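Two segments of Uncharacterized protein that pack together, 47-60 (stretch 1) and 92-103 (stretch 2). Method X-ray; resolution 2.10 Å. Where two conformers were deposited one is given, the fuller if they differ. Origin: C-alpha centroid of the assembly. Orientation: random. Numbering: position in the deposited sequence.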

# COMPACT_ATOMS: atom_id res chain seq x y z
N ASP A 47 -18.64 -1.58 -13.98
CA ASP A 47 -19.05 -1.55 -12.57
C ASP A 47 -17.98 -2.22 -11.75
O ASP A 47 -17.83 -3.47 -11.75
CB ASP A 47 -20.42 -2.23 -12.41
CG ASP A 47 -20.89 -2.26 -10.95
OD1 ASP A 47 -20.15 -1.85 -10.03
OD2 ASP A 47 -22.00 -2.73 -10.72
N LEU A 48 -17.22 -1.38 -11.04
CA LEU A 48 -16.07 -1.83 -10.25
C LEU A 48 -16.39 -1.96 -8.76
O LEU A 48 -15.49 -2.00 -7.95
CB LEU A 48 -14.91 -0.86 -10.48
CG LEU A 48 -14.54 -0.64 -11.95
CD1 LEU A 48 -13.48 0.47 -12.17
CD2 LEU A 48 -14.02 -1.99 -12.55
N THR A 49 -17.67 -2.01 -8.41
CA THR A 49 -18.12 -2.13 -7.03
C THR A 49 -17.32 -3.18 -6.27
O THR A 49 -16.87 -2.94 -5.15
CB THR A 49 -19.64 -2.47 -7.01
OG1 THR A 49 -20.36 -1.37 -7.56
CG2 THR A 49 -20.19 -2.81 -5.59
N GLU A 50 -17.13 -4.34 -6.89
CA GLU A 50 -16.49 -5.45 -6.23
C GLU A 50 -15.07 -5.08 -5.78
O GLU A 50 -14.64 -5.46 -4.70
CB GLU A 50 -16.48 -6.68 -7.17
CG GLU A 50 -15.98 -7.95 -6.49
CD GLU A 50 -15.74 -9.14 -7.44
OE1 GLU A 50 -16.36 -9.21 -8.54
OE2 GLU A 50 -14.92 -9.99 -7.04
N LEU A 51 -14.34 -4.31 -6.59
CA LEU A 51 -13.02 -3.86 -6.17
C LEU A 51 -13.06 -2.76 -5.09
O LEU A 51 -12.14 -2.70 -4.30
CB LEU A 51 -12.14 -3.42 -7.34
CG LEU A 51 -11.45 -4.51 -8.16
CD1 LEU A 51 -10.68 -3.88 -9.31
CD2 LEU A 51 -10.53 -5.39 -7.36
N MSE A 52 -14.10 -1.90 -5.07
CA MSE A 52 -14.22 -0.88 -4.04
C MSE A 52 -14.52 -1.54 -2.70
O MSE A 52 -13.94 -1.14 -1.68
CB MSE A 52 -15.31 0.15 -4.37
CG MSE A 52 -15.13 0.92 -5.69
SE MSE A 52 -16.32 2.37 -5.94
CE MSE A 52 -15.56 2.90 -7.67
N ASP A 53 -15.42 -2.52 -2.69
CA ASP A 53 -15.74 -3.26 -1.47
C ASP A 53 -14.52 -4.01 -0.97
O ASP A 53 -14.22 -3.96 0.21
CB ASP A 53 -16.89 -4.23 -1.70
CG ASP A 53 -18.22 -3.54 -1.97
OD1 ASP A 53 -18.39 -2.35 -1.64
OD2 ASP A 53 -19.09 -4.21 -2.53
N THR A 54 -13.76 -4.64 -1.86
CA THR A 54 -12.49 -5.34 -1.47
C THR A 54 -11.44 -4.35 -0.92
O THR A 54 -10.76 -4.61 0.05
CB THR A 54 -11.90 -6.14 -2.66
OG1 THR A 54 -12.83 -7.14 -3.05
CG2 THR A 54 -10.60 -6.83 -2.31
N GLY A 55 -11.32 -3.19 -1.55
CA GLY A 55 -10.42 -2.15 -1.11
C GLY A 55 -10.75 -1.63 0.26
O GLY A 55 -9.86 -1.34 1.03
N ALA A 56 -12.03 -1.50 0.59
CA ALA A 56 -12.43 -1.09 1.94
C ALA A 56 -11.89 -2.04 3.02
O ALA A 56 -11.34 -1.58 4.01
CB ALA A 56 -13.97 -0.96 2.03
N GLU A 57 -12.05 -3.34 2.81
CA GLU A 57 -11.58 -4.34 3.75
C GLU A 57 -10.05 -4.41 3.81
O GLU A 57 -9.49 -4.58 4.88
CB GLU A 57 -12.16 -5.70 3.38
CG GLU A 57 -13.67 -5.79 3.55
CD GLU A 57 -14.28 -6.99 2.85
OE1 GLU A 57 -13.74 -7.43 1.81
OE2 GLU A 57 -15.33 -7.47 3.33
N LEU A 58 -9.39 -4.26 2.66
CA LEU A 58 -7.93 -4.28 2.61
C LEU A 58 -7.33 -3.09 3.32
O LEU A 58 -6.36 -3.24 4.05
CB LEU A 58 -7.40 -4.36 1.19
CG LEU A 58 -7.38 -5.74 0.57
CD1 LEU A 58 -6.83 -5.57 -0.82
CD2 LEU A 58 -6.59 -6.74 1.39
N GLY A 59 -7.88 -1.91 3.11
CA GLY A 59 -7.34 -0.73 3.78
C GLY A 59 -7.34 -0.85 5.28
O GLY A 59 -6.37 -0.49 5.98
N ALA A 60 -8.45 -1.35 5.80
CA ALA A 60 -8.59 -1.60 7.22
C ALA A 60 -7.57 -2.65 7.67
O ALA A 60 -6.90 -2.48 8.67
CB ALA A 60 -10.02 -2.07 7.53
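Stretch 2, residues 92-103: LEHAAAILHPKL

How does stretch 2 approach stretch 1? Its helix crosses helix 49-60 with N-to-C directions 46° apart (signed angle -46°) and axes 7.9 Å apart at closest. No hydrogen bond links the two; the contact is packing.

Where does the first turn touch? L92 does not reach across. The backbone O of E93 lies 3.6 Å from L48 CD1, while the end of the E93 side chain leads away. H94 follows, its CB 3.5 Å from L51 CD1 and its CD2 3.8 Å from L48 CD2.

What lets the helices come so close? A95 points away, but A97 points toward stretch 1, its small CB 3.7 Å from L48 CB and 3.9 Å from L51 CB. At I98 the backbones nearly meet: G55 CA is 4.4 Å from I98 CA and 3.3 Å from I98 O, a CA-H...O contact. A CB on G55 would clash with that oxygen. I98 CD1 reaches L51 CD2 at 4.1 Å and L58 CD1 at 4.2 Å.

How does the chain continue after I98? The CA-to-CB bond of L99 points away. H100 offers a ring face to M52 CE, with CD2 3.7 Å from M52 SE. P101 CG then sits 3.4 Å from A56 N, and in an extended backbone K102 points away before L103 CD2 comes 3.7 Å from G59 O.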

# COMPACT_ATOMS: atom_id res chain seq x y z
N LEU A 92 -5.85 0.53 -15.20
CA LEU A 92 -5.52 1.50 -14.18
C LEU A 92 -6.73 1.84 -13.32
O LEU A 92 -6.57 2.11 -12.13
CB LEU A 92 -4.94 2.76 -14.83
CG LEU A 92 -3.99 3.64 -14.01
CD1 LEU A 92 -2.84 2.85 -13.36
CD2 LEU A 92 -3.43 4.77 -14.92
N GLU A 93 -7.92 1.82 -13.92
CA GLU A 93 -9.17 2.09 -13.20
C GLU A 93 -9.43 1.08 -12.11
O GLU A 93 -10.13 1.40 -11.15
CB GLU A 93 -10.40 2.07 -14.13
CG GLU A 93 -10.51 3.21 -15.10
CD GLU A 93 -9.58 3.06 -16.32
OE1 GLU A 93 -8.99 1.98 -16.55
OE2 GLU A 93 -9.46 4.06 -17.06
N HIS A 94 -8.90 -0.13 -12.26
CA HIS A 94 -9.00 -1.14 -11.21
C HIS A 94 -8.24 -0.73 -9.93
O HIS A 94 -8.71 -0.94 -8.82
CB HIS A 94 -8.53 -2.52 -11.69
CG HIS A 94 -9.26 -3.01 -12.91
ND1 HIS A 94 -8.78 -4.02 -13.71
CD2 HIS A 94 -10.42 -2.60 -13.48
CE1 HIS A 94 -9.62 -4.23 -14.70
NE2 HIS A 94 -10.62 -3.37 -14.60
N ALA A 95 -7.08 -0.11 -10.11
CA ALA A 95 -6.29 0.45 -9.00
C ALA A 95 -7.05 1.62 -8.39
O ALA A 95 -7.13 1.75 -7.16
CB ALA A 95 -4.88 0.89 -9.48
N ALA A 96 -7.60 2.49 -9.22
CA ALA A 96 -8.45 3.58 -8.71
C ALA A 96 -9.58 3.06 -7.81
O ALA A 96 -9.82 3.61 -6.73
CB ALA A 96 -9.01 4.37 -9.85
N ALA A 97 -10.26 2.01 -8.26
CA ALA A 97 -11.40 1.45 -7.56
C ALA A 97 -10.96 0.90 -6.23
O ALA A 97 -11.57 1.16 -5.20
CB ALA A 97 -12.09 0.35 -8.41
N ILE A 98 -9.91 0.09 -6.27
CA ILE A 98 -9.40 -0.50 -5.04
C ILE A 98 -8.99 0.59 -4.00
O ILE A 98 -9.22 0.42 -2.83
CB ILE A 98 -8.31 -1.63 -5.32
CG1 ILE A 98 -8.70 -2.89 -4.53
CG2 ILE A 98 -6.96 -1.16 -5.01
CD1 ILE A 98 -7.80 -4.04 -4.66
N LEU A 99 -8.54 1.75 -4.45
CA LEU A 99 -8.13 2.85 -3.57
C LEU A 99 -9.21 3.87 -3.23
O LEU A 99 -8.96 4.84 -2.50
CB LEU A 99 -6.98 3.64 -4.26
CG LEU A 99 -5.65 2.89 -4.49
CD1 LEU A 99 -4.67 3.74 -5.31
CD2 LEU A 99 -5.03 2.40 -3.16
N HIS A 100 -10.39 3.69 -3.80
CA HIS A 100 -11.49 4.66 -3.67
C HIS A 100 -11.98 4.90 -2.23
O HIS A 100 -12.05 6.04 -1.79
CB HIS A 100 -12.64 4.23 -4.57
CG HIS A 100 -13.84 5.09 -4.46
ND1 HIS A 100 -13.96 6.28 -5.14
CD2 HIS A 100 -14.96 4.97 -3.71
CE1 HIS A 100 -15.12 6.85 -4.82
NE2 HIS A 100 -15.74 6.08 -3.94
N PRO A 101 -12.32 3.84 -1.48
CA PRO A 101 -12.82 4.08 -0.12
C PRO A 101 -11.84 4.76 0.79
O PRO A 101 -10.65 4.49 0.69
CB PRO A 101 -13.10 2.67 0.41
CG PRO A 101 -12.35 1.76 -0.46
CD PRO A 101 -12.35 2.41 -1.81
N LYS A 102 -12.32 5.61 1.69
CA LYS A 102 -11.43 6.26 2.67
C LYS A 102 -10.92 5.19 3.67
O LYS A 102 -11.64 4.24 3.95
CB LYS A 102 -12.16 7.43 3.36
CG LYS A 102 -12.58 8.53 2.36
CD LYS A 102 -13.40 9.68 2.98
CE LYS A 102 -14.34 10.37 1.96
N LEU A 103 -9.68 5.29 4.15
CA LEU A 103 -9.16 4.25 5.09
C LEU A 103 -10.06 3.94 6.32
O LEU A 103 -10.51 4.85 7.02
CB LEU A 103 -7.74 4.61 5.57
CG LEU A 103 -6.55 4.31 4.64
CD1 LEU A 103 -5.23 4.86 5.20
CD2 LEU A 103 -6.46 2.82 4.41